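Local atomic coordinates of core protein VP7 (Bluetongue virus, PDB entry 1BVP), a protein that forms the trimeric capsomers of the viral core, 260 of which assemble on an inner VP3 scaffold, and is implicated in binding receptors on the host cell surface. Residues V11-C15 and M64-M69; E31-A36 and E98-T102; Y40-R46 and H87-V93; I75-I80 and A284-T289. The contacts are given in a common frame with arbitrary orientation. Numbering follows the deposited sequence.

Contact 1 (V11-C15 and M64-M69); sequences VMRAC and MCLDMM
Met12 lays its long side chain (m, t, m) across segment 64-69 of helix 55-73, its CG 4.2 Å from Cys65 SG and its SD 4.1 Å from Met69 CB. Both segments are regular alpha helix, running nearly antiparallel at a crossing angle of -156°, with axes 10.2 Å apart at closest approach. Met12 and Cys65 set the register, their CA atoms 5.9 Å apart. Within the all-helical part of VP7 this is antiparallel helix-helix packing, joining helix 2-15 to helix 55-73 through buried, apolar and sulfur-rich side chains. Val11 (t) and Cys15 (m), one turn apart, both point toward the partner helix. Val11 CG1 meets Met68 SD at 3.7 Å and Met64 CE at 4.1 Å; Cys15 SG lies 3.9 Å from Met64 CE and 3.7 Å from Cys65 SG, too far for a disulfide. Flexible, unbranched methionines suit this spacing, because they reach across and mould themselves round the compact valine and cysteines. Met12 also packs on Thr315 and Val319 of helix 304-323.

Contact 2 (E31-A36 and E98-T102); sequences EILGIA and EIPFT
Residues 31-36 form a stretch of continuous alpha helix, whereas 98-102 has no regular secondary structure: Glu98 is near helical angles, and from Ile99 (-82/118) to Thr102 (-81/161) the backbone is extended. This is the packing of an extended interhelical loop on a helix in the helical domain of VP7, where the link between helices 90-94 and 103-116 passes along helix 27-44. The CA atoms of Ala36 and Ile99 come within 5.9 Å and those of Ile32 and Pro100 within 6.5 Å, so the loop runs back along the helix as its numbering rises.

Pro100 points toward the helix, and its rigid ring meets Ile32 and Ile35, which are three residues apart and so lie on the same helix face. Pro100 CG is 3.9 Å from Ile32 CG1, and Pro100 CD is 3.9 Å from Ile35 CD1. Ile99 (m, t) reaches the small Ala36, whose lack of bulk lets Ile99 CD1 approach Ala36 CA to 3.9 Å. Ile35 (m, t) also touches the loop backbone, its CD1 3.8 Å from Glu98 O. Pro100 packs in addition on Val24 of the third subunit, so the loop lies between its own helix and a trimer neighbour. Thr102 is the N-cap of helix 103-116, its OG1 accepting a hydrogen bond from Ala105 N, while its methyl CG2 lies 4.2 Å from Ile32 CD1.

Contact 3 (Y40-R46 and H87-V93); sequences YNGLTLR and HMATIGV
His87, Leu43 and Tyr40 give up the most surface. Tyr40 to Thr44 close helix 27-44, which Leu45 leaves with positive phi; on the other side a type I turn, His87 to Thr90, leads into helix 90-94. CA atoms pair Tyr40 with Val93 at 5.8 Å and Leu43 with Ala89 at 6.6 Å.

Leu43 (m, t) points across the gap, its CD1 3.6 Å from Val93 CG2 and 3.9 Å from Gly92 C. A CB on Gly92 would be crowded by Ala89 O, 3.2 Å away, which suits glycine. Tyr40 (t) sets CE1, at its ring edge, 3.7 Å from Thr90 OG1 and its CA 3.9 Å from Val93 CG2; a tyrosine both packs on Val93 and reaches Asp67. Within the helical domain this sets the last turn of helix 27-44 beside short helix 90-94; Thr90 OG1 donates to His87 O (2.7 Å), fastening the turn.

His87 (m) points toward the helix end, its CB 3.9 Å from Thr44 OG1. His87 NE2 lies over one face of the Arg46 guanidinium, 3.2 Å from Arg46 NH1 but too poorly angled to hydrogen-bond. Asp67 OD2 forms a salt bridge with Arg46 NH2 and a hydrogen bond with Tyr40 OH; Asp67 OD1 accepts one from backbone His87 N.

Contact 4 (I75-I80 and A284-T289); sequences INVGPI and AILNRT
Two branched side chains from irregular segment 75-80 settle around Ile285, near the end of helix 276-286. Ile75 (m, t) is the larger bump: its CD1 enters the hollow between Ile285 CG2 (3.9 Å) and Thr289 CG2 (3.8 Å), while its CG2 rests 3.7 Å from Arg288 CB. Val77 fits beside it, its CG1 3.9 Å from Ile285 CG1; the CA atoms of Val77 and Ile285 are 5.9 Å apart, those of Ile75 and Arg288 6.7 Å. The small Ala284 leaves room for Ile80, whose CG2 comes 4.1 Å from Ala284 CB. Between Val77 and Ile80 the chain bends through Gly78 (87/179), where a side chain would be jammed, and an inverse gamma turn centred on Pro79.

Arg288 lies along the loop backbone, its aliphatic CG 3.5 Å from Asn76 O and its CD 4.0 Å from Val77 O. A type I turn runs from Leu286 to Thr289, Thr289 OG1 donating a hydrogen bond to Leu286 O (2.7 Å). This is loop-on-helix packing in the helical domain. Gln86 hydrogen-bonds Ile75 O and Val77 N, and Leu70 of helix 55-73 lies against Ile75, Val77 and Ile285, so both segments share one neighbouring helix.

Overall arrangement
Helix 55-73 ties most contacts together. From contact 1, its Asp67 reaches contact 3, where OD2 lies 2.6 Å from Tyr40 OH in a probable hydrogen bond and 3.1 Å from Arg46 NH2 in a salt bridge; its Leu66 reaches contact 4, CD1 lying 4.0 Å from Ile285 CD1. Contacts 2 and 3 use successive parts of helix 27-44, and Ile99 CD1 meets Val93 O at 3.5 Å. Contacts 1 and 2, with centres 12 Å apart, join where Val11 CG2 packs on Ala36 CB at 3.9 Å. Contacts 2 and 4 stay about 17 Å apart at their nearest atoms. Contacts 1, through Arg13, and 2 also touch other subunits, whereas none touches contacts 3 and 4.

Contact 1 (V11-C15 and M64-M69)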
loop_
_atom_site.group_PDB
_atom_site.type_symbol
_atom_site.label_atom_id
_atom_site.label_comp_id
_atom_site.label_asym_id
_atom_site.label_seq_id
_atom_site.Cartn_x
_atom_site.Cartn_y
_atom_site.Cartn_z
ATOM N N VAL A 11 -12.116 1.240 24.762
ATOM C CA VAL A 11 -13.193 0.368 25.220
ATOM C C VAL A 11 -13.612 -0.665 24.202
ATOM O O VAL A 11 -13.846 -1.841 24.555
ATOM C CB VAL A 11 -14.414 1.168 25.616
ATOM C CG1 VAL A 11 -15.520 0.248 25.995
ATOM C CG2 VAL A 11 -14.053 2.140 26.739
ATOM N N MET A 12 -13.741 -0.237 22.939
ATOM C CA MET A 12 -14.146 -1.167 21.877
ATOM C C MET A 12 -13.100 -2.232 21.642
ATOM O O MET A 12 -13.453 -3.398 21.481
ATOM C CB MET A 12 -14.439 -0.465 20.573
ATOM C CG MET A 12 -15.532 0.569 20.643
ATOM S SD MET A 12 -15.995 1.033 18.938
ATOM C CE MET A 12 -14.834 2.287 18.577
ATOM N N ARG A 13 -11.815 -1.863 21.648
ATOM C CA ARG A 13 -10.787 -2.887 21.427
ATOM C C ARG A 13 -10.758 -3.897 22.591
ATOM O O ARG A 13 -10.464 -5.073 22.388
ATOM C CB ARG A 13 -9.406 -2.273 21.164
ATOM C CG ARG A 13 -9.346 -1.303 20.007
ATOM C CD ARG A 13 -7.927 -0.723 19.728
ATOM N NE ARG A 13 -7.114 -1.628 18.920
ATOM C CZ ARG A 13 -5.930 -2.147 19.280
ATOM N NH1 ARG A 13 -5.369 -1.846 20.459
ATOM N NH2 ARG A 13 -5.310 -3.021 18.473
ATOM N N ALA A 14 -11.107 -3.442 23.796
ATOM C CA ALA A 14 -11.155 -4.294 24.987
ATOM C C ALA A 14 -12.308 -5.285 24.833
ATOM O O ALA A 14 -12.180 -6.476 25.153
ATOM C CB ALA A 14 -11.372 -3.440 26.220
ATOM N N CYS A 15 -13.452 -4.802 24.355
ATOM C CA CYS A 15 -14.575 -5.706 24.189
ATOM C C CYS A 15 -14.283 -6.790 23.146
ATOM O O CYS A 15 -14.823 -7.890 23.231
ATOM C CB CYS A 15 -15.820 -4.943 23.778
ATOM S SG CYS A 15 -16.461 -3.821 24.981
ATOM N N MET A 64 -23.472 -0.892 23.623
ATOM C CA MET A 64 -22.664 0.058 24.384
ATOM C C MET A 64 -21.556 0.564 23.468
ATOM O O MET A 64 -21.221 1.738 23.462
ATOM C CB MET A 64 -22.056 -0.611 25.619
ATOM C CG MET A 64 -21.139 0.321 26.365
ATOM S SD MET A 64 -20.197 -0.438 27.649
ATOM C CE MET A 64 -19.086 -1.589 26.759
ATOM N N CYS A 65 -20.987 -0.344 22.692
ATOM C CA CYS A 65 -19.938 0.009 21.756
ATOM C C CYS A 65 -20.483 0.908 20.644
ATOM O O CYS A 65 -19.858 1.927 20.289
ATOM C CB CYS A 65 -19.378 -1.251 21.183
ATOM S SG CYS A 65 -18.342 -2.084 22.363
ATOM N N LEU A 66 -21.662 0.555 20.127
ATOM C CA LEU A 66 -22.311 1.361 19.104
ATOM C C LEU A 66 -22.528 2.785 19.636
ATOM O O LEU A 66 -22.197 3.770 18.970
ATOM C CB LEU A 66 -23.632 0.727 18.709
ATOM C CG LEU A 66 -24.450 1.371 17.578
ATOM C CD1 LEU A 66 -23.600 1.710 16.376
ATOM C CD2 LEU A 66 -25.540 0.391 17.177
ATOM N N ASP A 67 -23.019 2.902 20.866
ATOM C CA ASP A 67 -23.241 4.224 21.459
ATOM C C ASP A 67 -21.967 5.025 21.534
ATOM O O ASP A 67 -21.955 6.226 21.270
ATOM C CB ASP A 67 -23.799 4.111 22.884
ATOM C CG ASP A 67 -25.311 4.067 22.925
ATOM O OD1 ASP A 67 -25.965 4.468 21.938
ATOM O OD2 ASP A 67 -25.854 3.636 23.960
ATOM N N MET A 68 -20.902 4.354 21.947
ATOM C CA MET A 68 -19.610 4.988 22.106
ATOM C C MET A 68 -19.007 5.410 20.789
ATOM O O MET A 68 -18.423 6.490 20.700
ATOM C CB MET A 68 -18.681 4.065 22.868
ATOM C CG MET A 68 -19.087 3.915 24.319
ATOM S SD MET A 68 -17.912 2.953 25.252
ATOM C CE MET A 68 -18.395 3.483 26.864
ATOM N N MET A 69 -19.155 4.569 19.765
ATOM C CA MET A 69 -18.664 4.878 18.424
ATOM C C MET A 69 -19.440 6.120 17.894
ATOM O O MET A 69 -18.834 7.127 17.551
ATOM C CB MET A 69 -18.877 3.661 17.526
ATOM C CG MET A 69 -18.388 3.777 16.070
ATOM S SD MET A 69 -19.652 4.433 14.947
ATOM C CE MET A 69 -18.764 5.687 14.083
#

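Contact 2 (E31-A36 and E98-T102)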
loop_
_atom_site.group_PDB
_atom_site.type_symbol
_atom_site.label_atom_id
_atom_site.label_comp_id
_atom_site.label_asym_id
_atom_site.label_seq_id
_atom_site.Cartn_x
_atom_site.Cartn_y
_atom_site.Cartn_z
ATOM N N GLU A 31 -9.497 -3.707 34.240
ATOM C CA GLU A 31 -9.459 -2.419 34.896
ATOM C C GLU A 31 -10.254 -1.380 34.098
ATOM O O GLU A 31 -11.042 -0.631 34.657
ATOM C CB GLU A 31 -8.026 -1.997 35.030
ATOM C CG GLU A 31 -7.849 -0.610 35.548
ATOM C CD GLU A 31 -6.419 -0.129 35.350
ATOM O OE1 GLU A 31 -5.518 -0.994 35.134
ATOM O OE2 GLU A 31 -6.190 1.107 35.390
ATOM N N ILE A 32 -10.091 -1.402 32.776
ATOM C CA ILE A 32 -10.765 -0.489 31.848
ATOM C C ILE A 32 -12.271 -0.782 31.705
ATOM O O ILE A 32 -13.106 0.136 31.799
ATOM C CB ILE A 32 -10.100 -0.592 30.440
ATOM C CG1 ILE A 32 -8.687 -0.011 30.468
ATOM C CG2 ILE A 32 -10.942 0.089 29.364
ATOM C CD1 ILE A 32 -7.827 -0.555 29.336
ATOM N N LEU A 33 -12.608 -2.042 31.405
ATOM C CA LEU A 33 -13.998 -2.433 31.247
ATOM C C LEU A 33 -14.779 -2.162 32.503
ATOM O O LEU A 33 -15.927 -1.741 32.446
ATOM C CB LEU A 33 -14.132 -3.906 30.897
ATOM C CG LEU A 33 -13.702 -4.225 29.471
ATOM C CD1 LEU A 33 -14.119 -5.626 29.107
ATOM C CD2 LEU A 33 -14.326 -3.220 28.525
ATOM N N GLY A 34 -14.146 -2.416 33.640
ATOM C CA GLY A 34 -14.779 -2.187 34.918
ATOM C C GLY A 34 -15.254 -0.764 35.048
ATOM O O GLY A 34 -16.446 -0.521 35.244
ATOM N N ILE A 35 -14.327 0.175 34.939
ATOM C CA ILE A 35 -14.662 1.591 35.041
ATOM C C ILE A 35 -15.648 2.074 33.985
ATOM O O ILE A 35 -16.621 2.792 34.283
ATOM C CB ILE A 35 -13.416 2.448 34.895
ATOM C CG1 ILE A 35 -12.300 1.801 35.697
ATOM C CG2 ILE A 35 -13.688 3.864 35.423
ATOM C CD1 ILE A 35 -11.019 2.562 35.710
ATOM N N ALA A 36 -15.362 1.711 32.742
ATOM C CA ALA A 36 -16.180 2.131 31.622
ATOM C C ALA A 36 -17.594 1.619 31.732
ATOM O O ALA A 36 -18.542 2.386 31.649
ATOM C CB ALA A 36 -15.548 1.680 30.329
ATOM N N GLU A 98 -11.814 9.625 34.464
ATOM C CA GLU A 98 -11.394 8.428 35.172
ATOM C C GLU A 98 -11.307 7.208 34.290
ATOM O O GLU A 98 -10.724 6.204 34.717
ATOM C CB GLU A 98 -12.254 8.156 36.417
ATOM C CG GLU A 98 -11.977 9.094 37.608
ATOM C CD GLU A 98 -12.664 10.462 37.492
ATOM O OE1 GLU A 98 -13.869 10.525 37.092
ATOM O OE2 GLU A 98 -11.996 11.474 37.831
ATOM N N ILE A 99 -11.925 7.244 33.105
ATOM C CA ILE A 99 -11.821 6.096 32.189
ATOM C C ILE A 99 -10.491 6.276 31.470
ATOM O O ILE A 99 -10.264 7.283 30.793
ATOM C CB ILE A 99 -12.906 6.051 31.131
ATOM C CG1 ILE A 99 -14.289 6.079 31.783
ATOM C CG2 ILE A 99 -12.706 4.795 30.278
ATOM C CD1 ILE A 99 -15.401 5.879 30.803
ATOM N N PRO A 100 -9.571 5.329 31.653
ATOM C CA PRO A 100 -8.270 5.469 30.988
ATOM C C PRO A 100 -8.280 5.019 29.507
ATOM O O PRO A 100 -9.175 4.295 29.061
ATOM C CB PRO A 100 -7.361 4.591 31.862
ATOM C CG PRO A 100 -8.295 3.435 32.203
ATOM C CD PRO A 100 -9.678 4.056 32.402
ATOM N N PHE A 101 -7.352 5.550 28.722
ATOM C CA PHE A 101 -7.216 5.142 27.325
ATOM C C PHE A 101 -5.803 4.568 27.175
ATOM O O PHE A 101 -4.903 4.885 27.968
ATOM C CB PHE A 101 -7.477 6.299 26.357
ATOM C CG PHE A 101 -6.697 7.553 26.657
ATOM C CD1 PHE A 101 -5.368 7.676 26.258
ATOM C CD2 PHE A 101 -7.298 8.614 27.317
ATOM C CE1 PHE A 101 -4.643 8.859 26.523
ATOM C CE2 PHE A 101 -6.598 9.794 27.585
ATOM C CZ PHE A 101 -5.262 9.919 27.187
ATOM N N THR A 102 -5.625 3.638 26.252
ATOM C CA THR A 102 -4.322 3.034 26.063
ATOM C C THR A 102 -3.345 3.874 25.213
ATOM O O THR A 102 -3.735 4.759 24.453
ATOM C CB THR A 102 -4.473 1.693 25.367
ATOM O OG1 THR A 102 -5.147 1.885 24.116
ATOM C CG2 THR A 102 -5.258 0.731 26.218
#

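Contact 3 (Y40-R46 and H87-V93)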
loop_
_atom_site.group_PDB
_atom_site.type_symbol
_atom_site.label_atom_id
_atom_site.label_comp_id
_atom_site.label_asym_id
_atom_site.label_seq_id
_atom_site.Cartn_x
_atom_site.Cartn_y
_atom_site.Cartn_z
ATOM N N TYR A 40 -20.944 3.869 32.240
ATOM C CA TYR A 40 -21.935 3.686 31.223
ATOM C C TYR A 40 -23.281 3.257 31.791
ATOM O O TYR A 40 -24.281 3.929 31.570
ATOM C CB TYR A 40 -21.431 2.677 30.207
ATOM C CG TYR A 40 -22.372 2.502 29.045
ATOM C CD1 TYR A 40 -22.494 3.500 28.062
ATOM C CD2 TYR A 40 -23.188 1.371 28.954
ATOM C CE1 TYR A 40 -23.420 3.369 27.030
ATOM C CE2 TYR A 40 -24.107 1.227 27.928
ATOM C CZ TYR A 40 -24.219 2.224 26.977
ATOM O OH TYR A 40 -25.135 2.074 25.976
ATOM N N ASN A 41 -23.323 2.140 32.511
ATOM C CA ASN A 41 -24.576 1.661 33.097
ATOM C C ASN A 41 -25.212 2.719 34.023
ATOM O O ASN A 41 -26.433 2.921 34.027
ATOM C CB ASN A 41 -24.344 0.348 33.825
ATOM C CG ASN A 41 -24.177 -0.817 32.870
ATOM O OD1 ASN A 41 -23.686 -1.871 33.243
ATOM N ND2 ASN A 41 -24.613 -0.641 31.627
ATOM N N GLY A 42 -24.378 3.487 34.707
ATOM C CA GLY A 42 -24.912 4.504 35.583
ATOM C C GLY A 42 -25.627 5.663 34.924
ATOM O O GLY A 42 -26.696 6.056 35.380
ATOM N N LEU A 43 -25.021 6.247 33.896
ATOM C CA LEU A 43 -25.609 7.390 33.194
ATOM C C LEU A 43 -26.665 7.012 32.159
ATOM O O LEU A 43 -27.444 7.850 31.710
ATOM C CB LEU A 43 -24.510 8.176 32.481
ATOM C CG LEU A 43 -23.476 8.952 33.286
ATOM C CD1 LEU A 43 -22.571 9.671 32.314
ATOM C CD2 LEU A 43 -24.167 9.965 34.161
ATOM N N THR A 44 -26.705 5.733 31.829
ATOM C CA THR A 44 -27.565 5.182 30.792
ATOM C C THR A 44 -28.705 4.311 31.273
ATOM O O THR A 44 -29.723 4.194 30.597
ATOM C CB THR A 44 -26.629 4.358 29.874
ATOM O OG1 THR A 44 -26.191 5.177 28.794
ATOM C CG2 THR A 44 -27.206 3.061 29.409
ATOM N N LEU A 45 -28.478 3.624 32.387
ATOM C CA LEU A 45 -29.442 2.720 32.993
ATOM C C LEU A 45 -29.539 1.425 32.242
ATOM O O LEU A 45 -30.571 0.745 32.267
ATOM C CB LEU A 45 -30.822 3.364 33.141
ATOM C CG LEU A 45 -31.075 4.332 34.304
ATOM C CD1 LEU A 45 -29.797 4.980 34.842
ATOM C CD2 LEU A 45 -32.061 5.398 33.809
ATOM N N ARG A 46 -28.491 1.093 31.511
ATOM C CA ARG A 46 -28.497 -0.187 30.830
ATOM C C ARG A 46 -27.791 -1.167 31.780
ATOM O O ARG A 46 -27.313 -0.761 32.857
ATOM C CB ARG A 46 -27.872 -0.074 29.452
ATOM C CG ARG A 46 -28.904 0.418 28.463
ATOM C CD ARG A 46 -28.922 -0.456 27.221
ATOM N NE ARG A 46 -27.874 -0.055 26.269
ATOM C CZ ARG A 46 -28.107 0.341 25.011
ATOM N NH1 ARG A 46 -29.346 0.372 24.512
ATOM N NH2 ARG A 46 -27.118 0.840 24.277
ATOM N N HIS A 87 -28.244 6.357 22.993
ATOM C CA HIS A 87 -28.227 7.117 24.238
ATOM C C HIS A 87 -27.259 8.222 24.146
ATOM O O HIS A 87 -26.074 8.009 24.312
ATOM C CB HIS A 87 -27.839 6.231 25.410
ATOM C CG HIS A 87 -28.791 5.108 25.615
ATOM N ND1 HIS A 87 -29.963 5.261 26.326
ATOM C CD2 HIS A 87 -28.846 3.875 25.052
ATOM C CE1 HIS A 87 -30.710 4.177 26.177
ATOM N NE2 HIS A 87 -30.054 3.321 25.409
ATOM N N MET A 88 -27.793 9.421 23.984
ATOM C CA MET A 88 -27.002 10.634 23.852
ATOM C C MET A 88 -26.125 10.948 25.068
ATOM O O MET A 88 -25.094 11.630 24.943
ATOM C CB MET A 88 -27.938 11.799 23.547
ATOM C CG MET A 88 -28.922 11.494 22.417
ATOM S SD MET A 88 -28.051 11.167 20.872
ATOM C CE MET A 88 -27.084 12.774 20.646
ATOM N N ALA A 89 -26.512 10.441 26.240
ATOM C CA ALA A 89 -25.725 10.668 27.456
ATOM C C ALA A 89 -24.325 10.035 27.397
ATOM O O ALA A 89 -23.473 10.344 28.244
ATOM C CB ALA A 89 -26.461 10.121 28.654
ATOM N N THR A 90 -24.098 9.142 26.423
ATOM C CA THR A 90 -22.819 8.458 26.273
ATOM C C THR A 90 -21.648 9.430 26.170
ATOM O O THR A 90 -20.551 9.159 26.668
ATOM C CB THR A 90 -22.851 7.515 25.101
ATOM O OG1 THR A 90 -23.955 6.604 25.243
ATOM C CG2 THR A 90 -21.591 6.719 25.033
ATOM N N ILE A 91 -21.905 10.612 25.626
ATOM C CA ILE A 91 -20.853 11.613 25.505
ATOM C C ILE A 91 -20.306 11.968 26.896
ATOM O O ILE A 91 -19.114 12.201 27.058
ATOM C CB ILE A 91 -21.354 12.881 24.726
ATOM C CG1 ILE A 91 -20.210 13.866 24.550
ATOM C CG2 ILE A 91 -22.505 13.569 25.438
ATOM C CD1 ILE A 91 -19.136 13.352 23.626
ATOM N N GLY A 92 -21.191 11.974 27.898
ATOM C CA GLY A 92 -20.807 12.269 29.271
ATOM C C GLY A 92 -19.955 11.135 29.815
ATOM O O GLY A 92 -19.019 11.344 30.570
ATOM N N VAL A 93 -20.295 9.916 29.450
ATOM C CA VAL A 93 -19.504 8.785 29.869
ATOM C C VAL A 93 -18.077 8.934 29.330
ATOM O O VAL A 93 -17.101 8.859 30.065
ATOM C CB VAL A 93 -20.075 7.508 29.283
ATOM C CG1 VAL A 93 -19.159 6.356 29.602
ATOM C CG2 VAL A 93 -21.523 7.294 29.781
#

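Contact 4 (I75-I80 and A284-T289)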
loop_
_atom_site.group_PDB
_atom_site.type_symbol
_atom_site.label_atom_id
_atom_site.label_comp_id
_atom_site.label_asym_id
_atom_site.label_seq_id
_atom_site.Cartn_x
_atom_site.Cartn_y
_atom_site.Cartn_z
ATOM N N ILE A 75 -22.080 11.542 15.476
ATOM C CA ILE A 75 -23.236 11.156 14.678
ATOM C C ILE A 75 -24.479 10.822 15.495
ATOM O O ILE A 75 -24.418 10.260 16.581
ATOM C CB ILE A 75 -22.895 9.889 13.869
ATOM C CG1 ILE A 75 -21.696 10.148 12.965
ATOM C CG2 ILE A 75 -24.096 9.370 13.111
ATOM C CD1 ILE A 75 -21.186 8.904 12.313
ATOM N N ASN A 76 -25.631 11.128 14.933
ATOM C CA ASN A 76 -26.886 10.809 15.569
ATOM C C ASN A 76 -27.619 9.971 14.495
ATOM O O ASN A 76 -28.107 10.534 13.536
ATOM C CB ASN A 76 -27.609 12.107 15.919
ATOM C CG ASN A 76 -29.061 11.885 16.356
ATOM O OD1 ASN A 76 -29.838 12.830 16.385
ATOM N ND2 ASN A 76 -29.432 10.641 16.707
ATOM N N VAL A 77 -27.649 8.640 14.636
ATOM C CA VAL A 77 -28.263 7.762 13.645
ATOM C C VAL A 77 -29.737 7.877 13.392
ATOM O O VAL A 77 -30.204 7.502 12.295
ATOM C CB VAL A 77 -28.077 6.228 13.913
ATOM C CG1 VAL A 77 -26.990 5.667 13.097
ATOM C CG2 VAL A 77 -27.947 5.917 15.372
ATOM N N GLY A 78 -30.497 8.274 14.404
ATOM C CA GLY A 78 -31.933 8.343 14.207
ATOM C C GLY A 78 -32.536 6.985 14.512
ATOM O O GLY A 78 -31.828 6.026 14.846
ATOM N N PRO A 79 -33.852 6.862 14.397
ATOM C CA PRO A 79 -34.515 5.584 14.690
ATOM C C PRO A 79 -34.303 4.510 13.645
ATOM O O PRO A 79 -35.164 4.266 12.805
ATOM C CB PRO A 79 -35.980 5.987 14.798
ATOM C CG PRO A 79 -36.075 7.084 13.746
ATOM C CD PRO A 79 -34.819 7.894 13.991
ATOM N N ILE A 80 -33.191 3.805 13.742
ATOM C CA ILE A 80 -32.911 2.762 12.769
ATOM C C ILE A 80 -33.340 1.391 13.261
ATOM O O ILE A 80 -33.375 0.417 12.491
ATOM C CB ILE A 80 -31.414 2.707 12.489
ATOM C CG1 ILE A 80 -30.661 2.375 13.781
ATOM C CG2 ILE A 80 -30.950 4.046 12.019
ATOM C CD1 ILE A 80 -29.160 2.465 13.681
ATOM N N ALA A 284 -26.617 2.731 7.326
ATOM C CA ALA A 284 -27.331 3.738 8.124
ATOM C C ALA A 284 -26.400 4.731 8.809
ATOM O O ALA A 284 -26.696 5.919 8.865
ATOM C CB ALA A 284 -28.215 3.069 9.156
ATOM N N ILE A 285 -25.292 4.255 9.358
ATOM C CA ILE A 285 -24.354 5.151 10.012
ATOM C C ILE A 285 -23.678 6.050 8.968
ATOM O O ILE A 285 -23.577 7.258 9.166
ATOM C CB ILE A 285 -23.285 4.350 10.814
ATOM C CG1 ILE A 285 -23.952 3.538 11.920
ATOM C CG2 ILE A 285 -22.232 5.270 11.392
ATOM C CD1 ILE A 285 -23.047 2.504 12.521
ATOM N N LEU A 286 -23.245 5.488 7.843
ATOM C CA LEU A 286 -22.574 6.306 6.831
ATOM C C LEU A 286 -23.496 7.350 6.166
ATOM O O LEU A 286 -23.012 8.394 5.697
ATOM C CB LEU A 286 -21.853 5.419 5.815
ATOM C CG LEU A 286 -20.580 4.756 6.370
ATOM C CD1 LEU A 286 -19.988 3.767 5.412
ATOM C CD2 LEU A 286 -19.530 5.793 6.776
ATOM N N ASN A 287 -24.817 7.124 6.193
ATOM C CA ASN A 287 -25.782 8.093 5.617
ATOM C C ASN A 287 -25.766 9.423 6.319
ATOM O O ASN A 287 -26.330 10.391 5.838
ATOM C CB ASN A 287 -27.229 7.588 5.668
ATOM C CG ASN A 287 -27.504 6.534 4.621
ATOM O OD1 ASN A 287 -26.798 6.472 3.604
ATOM N ND2 ASN A 287 -28.514 5.688 4.855
ATOM N N ARG A 288 -25.182 9.449 7.499
ATOM C CA ARG A 288 -25.131 10.650 8.304
ATOM C C ARG A 288 -23.801 11.344 8.109
ATOM O O ARG A 288 -23.454 12.240 8.872
ATOM C CB ARG A 288 -25.292 10.252 9.775
ATOM C CG ARG A 288 -26.672 10.397 10.390
ATOM C CD ARG A 288 -27.757 9.471 9.860
ATOM N NE ARG A 288 -28.720 10.198 9.033
ATOM C CZ ARG A 288 -29.193 11.425 9.281
ATOM N NH1 ARG A 288 -28.845 12.128 10.369
ATOM N NH2 ARG A 288 -29.907 12.026 8.336
ATOM N N THR A 289 -23.040 10.908 7.109
ATOM C CA THR A 289 -21.723 11.476 6.835
ATOM C C THR A 289 -21.566 11.854 5.356
ATOM O O THR A 289 -22.487 11.680 4.546
ATOM C CB THR A 289 -20.607 10.465 7.214
ATOM O OG1 THR A 289 -20.568 9.405 6.250
ATOM C CG2 THR A 289 -20.873 9.847 8.601
#